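Local coordinates for penicillin-binding protein activator LpoB (Escherichia coli, PDB 4Q6Z), which is an outer-membrane lipoprotein, seen here as its C-terminal domain, that interacts with penicillin-binding protein 1B and probably regulates its peptidoglycan synthesis, at residues 23-28 with 57-62; 15-20 with 125-130; 27-32 with 79-84. All blocks are in the same frame, centred on the assembly; numbering follows the deposited sequence.

Contact 1 (23-28 with 57-62); sequences GSVLLV and KFTLVS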
loop_
_atom_site.group_PDB
_atom_site.type_symbol
_atom_site.label_atom_id
_atom_site.label_comp_id
_atom_site.label_asym_id
_atom_site.label_seq_id
_atom_site.Cartn_x
_atom_site.Cartn_y
_atom_site.Cartn_z
ATOM N N GLY A 23 -7.469 -6.667 -11.288
ATOM C CA GLY A 23 -8.830 -6.201 -11.025
ATOM C C GLY A 23 -9.315 -6.457 -9.609
ATOM O O GLY A 23 -10.485 -6.241 -9.312
ATOM N N SER A 24 -8.409 -6.878 -8.736
ATOM C CA SER A 24 -8.731 -7.061 -7.335
ATOM C C SER A 24 -8.929 -5.733 -6.633
ATOM O O SER A 24 -8.382 -4.702 -7.012
ATOM C CB SER A 24 -7.645 -7.837 -6.600
ATOM O OG SER A 24 -7.558 -9.140 -7.105
ATOM N N VAL A 25 -9.736 -5.779 -5.589
ATOM C CA VAL A 25 -9.951 -4.614 -4.772
ATOM C C VAL A 25 -8.828 -4.599 -3.803
ATOM O O VAL A 25 -8.495 -5.611 -3.232
ATOM C CB VAL A 25 -11.267 -4.685 -4.011
ATOM C CG1 VAL A 25 -11.413 -3.466 -3.112
ATOM C CG2 VAL A 25 -12.430 -4.802 -4.998
ATOM N N LEU A 26 -8.279 -3.420 -3.600
ATOM C CA LEU A 26 -7.006 -3.253 -2.951
ATOM C C LEU A 26 -7.160 -2.192 -1.863
ATOM O O LEU A 26 -7.417 -1.021 -2.158
ATOM C CB LEU A 26 -6.029 -2.783 -4.014
ATOM C CG LEU A 26 -4.568 -3.017 -3.746
ATOM C CD1 LEU A 26 -4.299 -4.477 -4.001
ATOM C CD2 LEU A 26 -3.734 -2.136 -4.663
ATOM N N LEU A 27 -7.012 -2.594 -0.611
ATOM C CA LEU A 27 -6.853 -1.626 0.485
ATOM C C LEU A 27 -5.376 -1.138 0.518
ATOM O O LEU A 27 -4.447 -1.892 0.850
ATOM C CB LEU A 27 -7.343 -2.211 1.825
ATOM C CG LEU A 27 -7.199 -1.376 3.124
ATOM C CD1 LEU A 27 -7.872 -0.035 2.984
ATOM C CD2 LEU A 27 -7.747 -2.071 4.356
ATOM N N VAL A 28 -5.159 0.116 0.120
ATOM C CA VAL A 28 -3.789 0.639 -0.048
ATOM C C VAL A 28 -3.358 1.384 1.219
ATOM O O VAL A 28 -3.819 2.489 1.461
ATOM C CB VAL A 28 -3.669 1.612 -1.231
ATOM C CG1 VAL A 28 -2.253 2.149 -1.328
ATOM C CG2 VAL A 28 -4.099 0.969 -2.541
ATOM N N LYS A 57 -6.555 -1.291 -13.306
ATOM C CA LYS A 57 -6.188 -2.695 -13.153
ATOM C C LYS A 57 -6.261 -3.092 -11.679
ATOM O O LYS A 57 -6.126 -4.260 -11.323
ATOM C CB LYS A 57 -4.784 -2.936 -13.699
ATOM C CG LYS A 57 -3.745 -2.032 -13.031
ATOM C CD LYS A 57 -2.631 -1.561 -13.955
ATOM C CE LYS A 57 -1.503 -0.953 -13.123
ATOM N NZ LYS A 57 -0.445 -0.371 -13.990
ATOM N N PHE A 58 -6.465 -2.104 -10.818
ATOM C CA PHE A 58 -6.921 -2.358 -9.454
ATOM C C PHE A 58 -8.005 -1.377 -9.057
ATOM O O PHE A 58 -7.906 -0.178 -9.331
ATOM C CB PHE A 58 -5.777 -2.224 -8.454
ATOM C CG PHE A 58 -4.820 -3.384 -8.459
ATOM C CD1 PHE A 58 -5.227 -4.639 -8.057
ATOM C CD2 PHE A 58 -3.498 -3.198 -8.835
ATOM C CE1 PHE A 58 -4.341 -5.691 -8.038
ATOM C CE2 PHE A 58 -2.607 -4.245 -8.829
ATOM C CZ PHE A 58 -3.032 -5.493 -8.432
ATOM N N THR A 59 -9.019 -1.893 -8.384
ATOM C CA THR A 59 -9.928 -1.080 -7.593
ATOM C C THR A 59 -9.406 -0.801 -6.174
ATOM O O THR A 59 -8.942 -1.717 -5.509
ATOM C CB THR A 59 -11.253 -1.832 -7.501
ATOM O OG1 THR A 59 -11.406 -2.659 -8.659
ATOM C CG2 THR A 59 -12.418 -0.887 -7.380
ATOM N N LEU A 60 -9.459 0.458 -5.722
ATOM C CA LEU A 60 -8.930 0.832 -4.391
ATOM C C LEU A 60 -10.049 1.196 -3.441
ATOM O O LEU A 60 -11.030 1.813 -3.810
ATOM C CB LEU A 60 -7.928 2.011 -4.440
ATOM C CG LEU A 60 -7.062 2.191 -5.695
ATOM C CD1 LEU A 60 -6.265 3.486 -5.606
ATOM C CD2 LEU A 60 -6.131 1.015 -5.920
ATOM N N VAL A 61 -9.884 0.847 -2.190
ATOM C CA VAL A 61 -10.816 1.337 -1.199
ATOM C C VAL A 61 -10.630 2.858 -1.075
ATOM O O VAL A 61 -9.526 3.334 -0.819
ATOM C CB VAL A 61 -10.584 0.651 0.152
ATOM C CG1 VAL A 61 -11.461 1.264 1.230
ATOM C CG2 VAL A 61 -10.830 -0.849 0.038
ATOM N N SER A 62 -11.712 3.614 -1.241
ATOM C CA SER A 62 -11.697 5.069 -1.001
ATOM C C SER A 62 -11.423 5.367 0.490
ATOM O O SER A 62 -11.799 4.597 1.385
ATOM C CB SER A 62 -12.998 5.731 -1.502
ATOM O OG SER A 62 -13.936 5.934 -0.452
HETATM O O HOH W 1 -7.498 2.479 1.170
#
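CG of L26 stands anti to its backbone N (chi1 -158°), and CG of F58 is set beside its own backbone N (chi1 -75°). From there the leucine methyl CD2 lies over one face of the phenyl ring, 4.1 Å from F58 CG and offset toward the rim. L26 CD2 also packs at 4.2 Å against L60 CD2, the two leucines running side by side in the same direction, and V28 CG2 touches L60 CD2 as well. V25 and T59 share the other face of the sheet, and V25 CG1 also meets V61 CG2, just past the strand, at 4.1 Å. Between the faces runs a parallel ladder, in which L26 N donates to T59 O (2.6 Å) and V61 N to L26 O (3.1 Å). G23 N bonds K57 O at 2.8 Å, whereas T59 N to S24 O is weak; S24 O also sits at the edge of the F58 ring, in its plane. Strands 25-35 and 59-60 belong to a beta-alpha-beta unit, and its helix 41-53 packs on L26, V28 and L60 through L52. The chemistry is thus divided: backbone polar atoms pair within the ladder, and apolar packing joins the leucine face to the helix.

Contact 2 (15-20 with 125-130); sequences LGADGV and IIWSGK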
loop_
_atom_site.group_PDB
_atom_site.type_symbol
_atom_site.label_atom_id
_atom_site.label_comp_id
_atom_site.label_asym_id
_atom_site.label_seq_id
_atom_site.Cartn_x
_atom_site.Cartn_y
_atom_site.Cartn_z
ATOM N N LEU A 15 1.898 -6.834 -10.695
ATOM C CA LEU A 15 0.909 -7.313 -11.671
ATOM C C LEU A 15 1.333 -8.600 -12.385
ATOM O O LEU A 15 0.509 -9.472 -12.634
ATOM C CB LEU A 15 0.638 -6.225 -12.721
ATOM C CG LEU A 15 -0.534 -5.277 -12.544
ATOM C CD1 LEU A 15 -0.681 -4.433 -13.789
ATOM C CD2 LEU A 15 -1.823 -6.022 -12.276
ATOM N N GLY A 16 2.615 -8.704 -12.718
ATOM C CA GLY A 16 3.129 -9.836 -13.483
ATOM C C GLY A 16 3.381 -11.055 -12.623
ATOM O O GLY A 16 3.731 -12.117 -13.128
ATOM N N ALA A 17 3.250 -10.874 -11.311
ATOM C CA ALA A 17 3.806 -11.796 -10.342
ATOM C C ALA A 17 2.811 -12.908 -10.092
ATOM O O ALA A 17 1.590 -12.714 -10.169
ATOM C CB ALA A 17 4.142 -11.085 -9.039
ATOM N N ASP A 18 3.362 -14.065 -9.749
ATOM C CA ASP A 18 2.594 -15.287 -9.623
ATOM C C ASP A 18 1.792 -15.206 -8.332
ATOM O O ASP A 18 2.352 -14.940 -7.284
ATOM C CB ASP A 18 3.543 -16.499 -9.643
ATOM C CG ASP A 18 4.029 -16.854 -11.072
ATOM O OD1 ASP A 18 4.978 -17.674 -11.221
ATOM O OD2 ASP A 18 3.459 -16.309 -12.047
ATOM N N GLY A 19 0.475 -15.393 -8.417
ATOM C CA GLY A 19 -0.422 -15.236 -7.253
ATOM C C GLY A 19 -1.174 -13.906 -7.150
ATOM O O GLY A 19 -2.111 -13.780 -6.338
ATOM N N VAL A 20 -0.808 -12.928 -7.973
ATOM C CA VAL A 20 -1.511 -11.638 -7.975
ATOM C C VAL A 20 -2.604 -11.572 -9.039
ATOM O O VAL A 20 -2.315 -11.556 -10.217
ATOM C CB VAL A 20 -0.540 -10.464 -8.196
ATOM C CG1 VAL A 20 -1.309 -9.152 -8.201
ATOM C CG2 VAL A 20 0.516 -10.432 -7.110
ATOM N N ILE A 125 1.509 -12.819 2.985
ATOM C CA ILE A 125 2.163 -11.963 2.006
ATOM C C ILE A 125 2.456 -12.774 0.740
ATOM O O ILE A 125 3.294 -13.663 0.769
ATOM C CB ILE A 125 3.505 -11.410 2.541
ATOM C CG1 ILE A 125 3.317 -10.644 3.860
ATOM C CG2 ILE A 125 4.188 -10.534 1.492
ATOM C CD1 ILE A 125 2.546 -9.351 3.735
ATOM N N ILE A 126 1.813 -12.433 -0.375
ATOM C CA ILE A 126 1.983 -13.197 -1.623
ATOM C C ILE A 126 2.813 -12.490 -2.702
ATOM O O ILE A 126 2.971 -12.994 -3.813
ATOM C CB ILE A 126 0.628 -13.567 -2.238
ATOM C CG1 ILE A 126 -0.154 -12.309 -2.584
ATOM C CG2 ILE A 126 -0.178 -14.437 -1.289
ATOM C CD1 ILE A 126 -1.278 -12.626 -3.533
ATOM N N TRP A 127 3.322 -11.316 -2.386
ATOM C CA TRP A 127 4.302 -10.679 -3.254
ATOM C C TRP A 127 5.038 -9.659 -2.438
ATOM O O TRP A 127 4.477 -9.077 -1.513
ATOM C CB TRP A 127 3.658 -9.997 -4.464
ATOM C CG TRP A 127 4.643 -9.254 -5.313
ATOM C CD1 TRP A 127 5.436 -9.775 -6.273
ATOM C CD2 TRP A 127 4.949 -7.857 -5.256
ATOM N NE1 TRP A 127 6.227 -8.800 -6.836
ATOM C CE2 TRP A 127 5.948 -7.610 -6.228
ATOM C CE3 TRP A 127 4.477 -6.793 -4.486
ATOM C CZ2 TRP A 127 6.492 -6.341 -6.446
ATOM C CZ3 TRP A 127 5.012 -5.531 -4.700
ATOM C CH2 TRP A 127 6.011 -5.315 -5.674
ATOM N N SER A 128 6.303 -9.456 -2.783
ATOM C CA SER A 128 7.048 -8.330 -2.267
ATOM C C SER A 128 8.053 -7.852 -3.322
ATOM O O SER A 128 8.519 -8.615 -4.150
ATOM C CB SER A 128 7.676 -8.688 -0.914
ATOM O OG SER A 128 8.894 -9.373 -1.105
ATOM N N GLY A 129 8.308 -6.559 -3.342
ATOM C CA GLY A 129 9.348 -6.001 -4.200
ATOM C C GLY A 129 10.136 -4.991 -3.416
ATOM O O GLY A 129 9.679 -4.509 -2.386
ATOM N N LYS A 130 11.330 -4.694 -3.883
ATOM C CA LYS A 130 12.123 -3.614 -3.328
ATOM C C LYS A 130 12.590 -2.789 -4.476
ATOM O O LYS A 130 12.948 -3.336 -5.505
ATOM C CB LYS A 130 13.339 -4.158 -2.606
ATOM C CG LYS A 130 12.999 -5.237 -1.582
ATOM C CD LYS A 130 13.246 -6.626 -2.169
ATOM C CE LYS A 130 12.485 -7.724 -1.436
ATOM N NZ LYS A 130 12.599 -9.033 -2.139
HETATM O O HOH W 2 3.924 -12.852 -6.050
#
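D18 O accepts a bond of 2.9 Å from a water that also lies beside I126 O, although the modelled distance to I126 O is too short to be relied on. The water sits between a type II beta turn, A17 to V20, and a classic beta bulge in which I126 and W127 both face L117 of the neighbouring antiparallel strand 111-119. V20 N closes the turn on A17 O at 3.3 Å, and G19 takes the positive phi (99°) expected at the third position of such a turn. Its carbonyl lies next to CD1 of I126; G19 O also receives a weak hydrogen bond from Y98 OH. W127 has CG anti to its backbone N (chi1 176°), and the pyrrole side of the indole, at CD1 and NE1, lies next to A17 CB. The same water is in the plane of the indole, at its edge, while G129 N of the same strand lies over one face. The turn after helix 3-15 thus meets the outermost strand 124-132 at the surface through a few apolar touches, with a water that may bridge them. V20 CG2 supplies one of these touches, packing 4.1 Å from W127 CB.

Contact 3 (27-32 with 79-84); sequences LVDSVN and DSLGTR
D29 and L81 meet through a carboxylate oxygen and a backbone amide: L81 N donates to D29 OD1 at 3.0 Å with an N-H...O angle of 143°. The donor comes from the syn side of OD1 but 32° out of the carboxylate plane. CG of D29 stands anti to the backbone N (chi1 -180°), and although the CB of D29 starts off beside the loop, the end of the side chain comes nearer to it. OD1 has a second, weak donor in S30 N at 2.7 Å, so one oxygen gathers two N-H groups, one from its own chain segment and one from the loop between helices 63-73 and 84-93. The peptide bond leading into L81 is modelled cis.

The neighbouring serines, S30 after D29 and S80 before L81, join by their hydroxyls, S80 OG donating to S30 OG at 2.6 Å. They reach the bond from different rotamers: OG of S80 lies between its backbone N and carbonyl carbon, whereas OG of S30 is anti to the carbonyl carbon. The rest of the L81 side chain makes apolar contacts, its CD2 packing 4.0 Å from D29 CB and 4.0 Å from L27 CD2. The L27 and L81 side chains approach tip to tip, among L66 of helix 63-73 and I90 and A87 of helix 84-93, with V99 of the sheet against L81. The contact thus fastens an irregular loop to strand 25-35 around D29 and S30 by side-chain chemistry, without a backbone-to-backbone bond. The amide of L81, with a weaker contribution from S30 N, probably helps to stabilise a negative charge on this buried carboxylate.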
loop_
_atom_site.group_PDB
_atom_site.type_symbol
_atom_site.label_atom_id
_atom_site.label_comp_id
_atom_site.label_asym_id
_atom_site.label_seq_id
_atom_site.Cartn_x
_atom_site.Cartn_y
_atom_site.Cartn_z
ATOM N N LEU A 27 -7.012 -2.594 -0.611
ATOM C CA LEU A 27 -6.853 -1.626 0.485
ATOM C C LEU A 27 -5.376 -1.138 0.518
ATOM O O LEU A 27 -4.447 -1.892 0.850
ATOM C CB LEU A 27 -7.343 -2.211 1.825
ATOM C CG LEU A 27 -7.199 -1.376 3.124
ATOM C CD1 LEU A 27 -7.872 -0.035 2.984
ATOM C CD2 LEU A 27 -7.747 -2.071 4.356
ATOM N N VAL A 28 -5.159 0.116 0.120
ATOM C CA VAL A 28 -3.789 0.639 -0.048
ATOM C C VAL A 28 -3.358 1.384 1.219
ATOM O O VAL A 28 -3.819 2.489 1.461
ATOM C CB VAL A 28 -3.669 1.612 -1.231
ATOM C CG1 VAL A 28 -2.253 2.149 -1.328
ATOM C CG2 VAL A 28 -4.099 0.969 -2.541
ATOM N N ASP A 29 -2.449 0.785 1.990
ATOM C CA ASP A 29 -1.935 1.366 3.230
ATOM C C ASP A 29 -0.993 2.544 2.962
ATOM O O ASP A 29 -0.327 2.597 1.926
ATOM C CB ASP A 29 -1.203 0.293 4.022
ATOM C CG ASP A 29 -0.636 0.811 5.334
ATOM O OD1 ASP A 29 -1.230 1.730 5.932
ATOM O OD2 ASP A 29 0.421 0.312 5.763
ATOM N N SER A 30 -0.953 3.491 3.899
ATOM C CA SER A 30 -0.066 4.660 3.791
ATOM C C SER A 30 1.340 4.160 3.732
ATOM O O SER A 30 1.667 3.216 4.441
ATOM C CB SER A 30 -0.167 5.583 5.013
ATOM O OG SER A 30 -1.492 5.751 5.495
ATOM N N VAL A 31 2.166 4.801 2.916
ATOM C CA VAL A 31 3.590 4.500 2.866
ATOM C C VAL A 31 4.221 4.803 4.212
ATOM O O VAL A 31 4.229 5.946 4.645
ATOM C CB VAL A 31 4.329 5.321 1.784
ATOM C CG1 VAL A 31 5.838 5.218 1.968
ATOM C CG2 VAL A 31 3.937 4.845 0.391
ATOM N N ASN A 32 4.760 3.775 4.861
ATOM C CA ASN A 32 5.402 3.934 6.155
ATOM C C ASN A 32 6.836 4.450 6.010
ATOM O O ASN A 32 7.683 3.829 5.343
ATOM C CB ASN A 32 5.405 2.613 6.912
ATOM C CG ASN A 32 5.811 2.788 8.372
ATOM O OD1 ASN A 32 6.458 3.770 8.736
ATOM N ND2 ASN A 32 5.414 1.850 9.218
ATOM N N ASP A 79 -5.163 6.909 12.172
ATOM C CA ASP A 79 -4.085 6.044 12.652
ATOM C C ASP A 79 -3.765 4.919 11.650
ATOM O O ASP A 79 -3.550 3.769 12.040
ATOM C CB ASP A 79 -4.482 5.425 14.010
ATOM C CG ASP A 79 -3.287 5.149 14.927
ATOM O OD1 ASP A 79 -2.127 5.315 14.490
ATOM O OD2 ASP A 79 -3.524 4.753 16.097
ATOM N N SER A 80 -3.733 5.242 10.359
ATOM C CA SER A 80 -3.765 4.208 9.317
ATOM C C SER A 80 -2.380 3.579 9.102
ATOM O O SER A 80 -1.378 4.243 9.313
ATOM C CB SER A 80 -4.292 4.779 8.002
ATOM O OG SER A 80 -3.340 5.616 7.383
ATOM N N LEU A 81 -2.306 2.320 8.663
ATOM C CA LEU A 81 -3.217 1.228 9.091
ATOM C C LEU A 81 -2.816 0.689 10.472
ATOM O O LEU A 81 -1.689 0.895 10.917
ATOM C CB LEU A 81 -3.237 0.092 8.035
ATOM C CG LEU A 81 -4.562 -0.270 7.352
ATOM C CD1 LEU A 81 -5.416 0.923 6.933
ATOM C CD2 LEU A 81 -4.245 -1.109 6.128
ATOM N N GLY A 82 -3.734 0.009 11.152
ATOM C CA GLY A 82 -3.366 -0.721 12.357
ATOM C C GLY A 82 -2.362 -1.825 12.073
ATOM O O GLY A 82 -1.733 -1.860 11.013
ATOM N N THR A 83 -2.208 -2.731 13.030
ATOM C CA THR A 83 -1.509 -4.013 12.812
ATOM C C THR A 83 -1.934 -4.713 11.491
ATOM O O THR A 83 -2.758 -4.210 10.705
ATOM C CB THR A 83 -1.754 -4.939 14.034
ATOM O OG1 THR A 83 -1.948 -4.118 15.179
ATOM C CG2 THR A 83 -0.579 -5.924 14.328
ATOM N N ARG A 84 -1.349 -5.873 11.232
ATOM C CA ARG A 84 -1.891 -6.792 10.224
ATOM C C ARG A 84 -3.320 -7.213 10.564
ATOM O O ARG A 84 -4.181 -7.226 9.695
ATOM C CB ARG A 84 -0.992 -8.016 10.052
ATOM C CG ARG A 84 0.415 -7.673 9.554
ATOM C CD ARG A 84 0.915 -8.644 8.509
ATOM N NE ARG A 84 0.599 -10.014 8.889
ATOM C CZ ARG A 84 0.861 -11.090 8.157
ATOM N NH1 ARG A 84 1.468 -10.982 6.978
ATOM N NH2 ARG A 84 0.511 -12.289 8.615
#

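Overall arrangement
The three contacts reach the same mixed sheet at different places. Contacts 1 and 3 both use strand 25-35 and overlap at L27 and V28, of which L27 takes part in both: contact 1 adds the short edge strand 59-60 to the sheet, and contact 3 ties the strand to a loop between two helices. Both are partly buried, with contact 3 lying nearer the centre of the chain. Contact 2 is a surface contact at the opposite outer strand, 124-132. Backbone pairing dominates contact 1 and side-chain hydrogen bonds contact 3, while sparse apolar touches, with a possible water bridge, make up contact 2. Contacts 1 and 2 also meet directly, where L15 packs on K57 and F58, and V20 on F58.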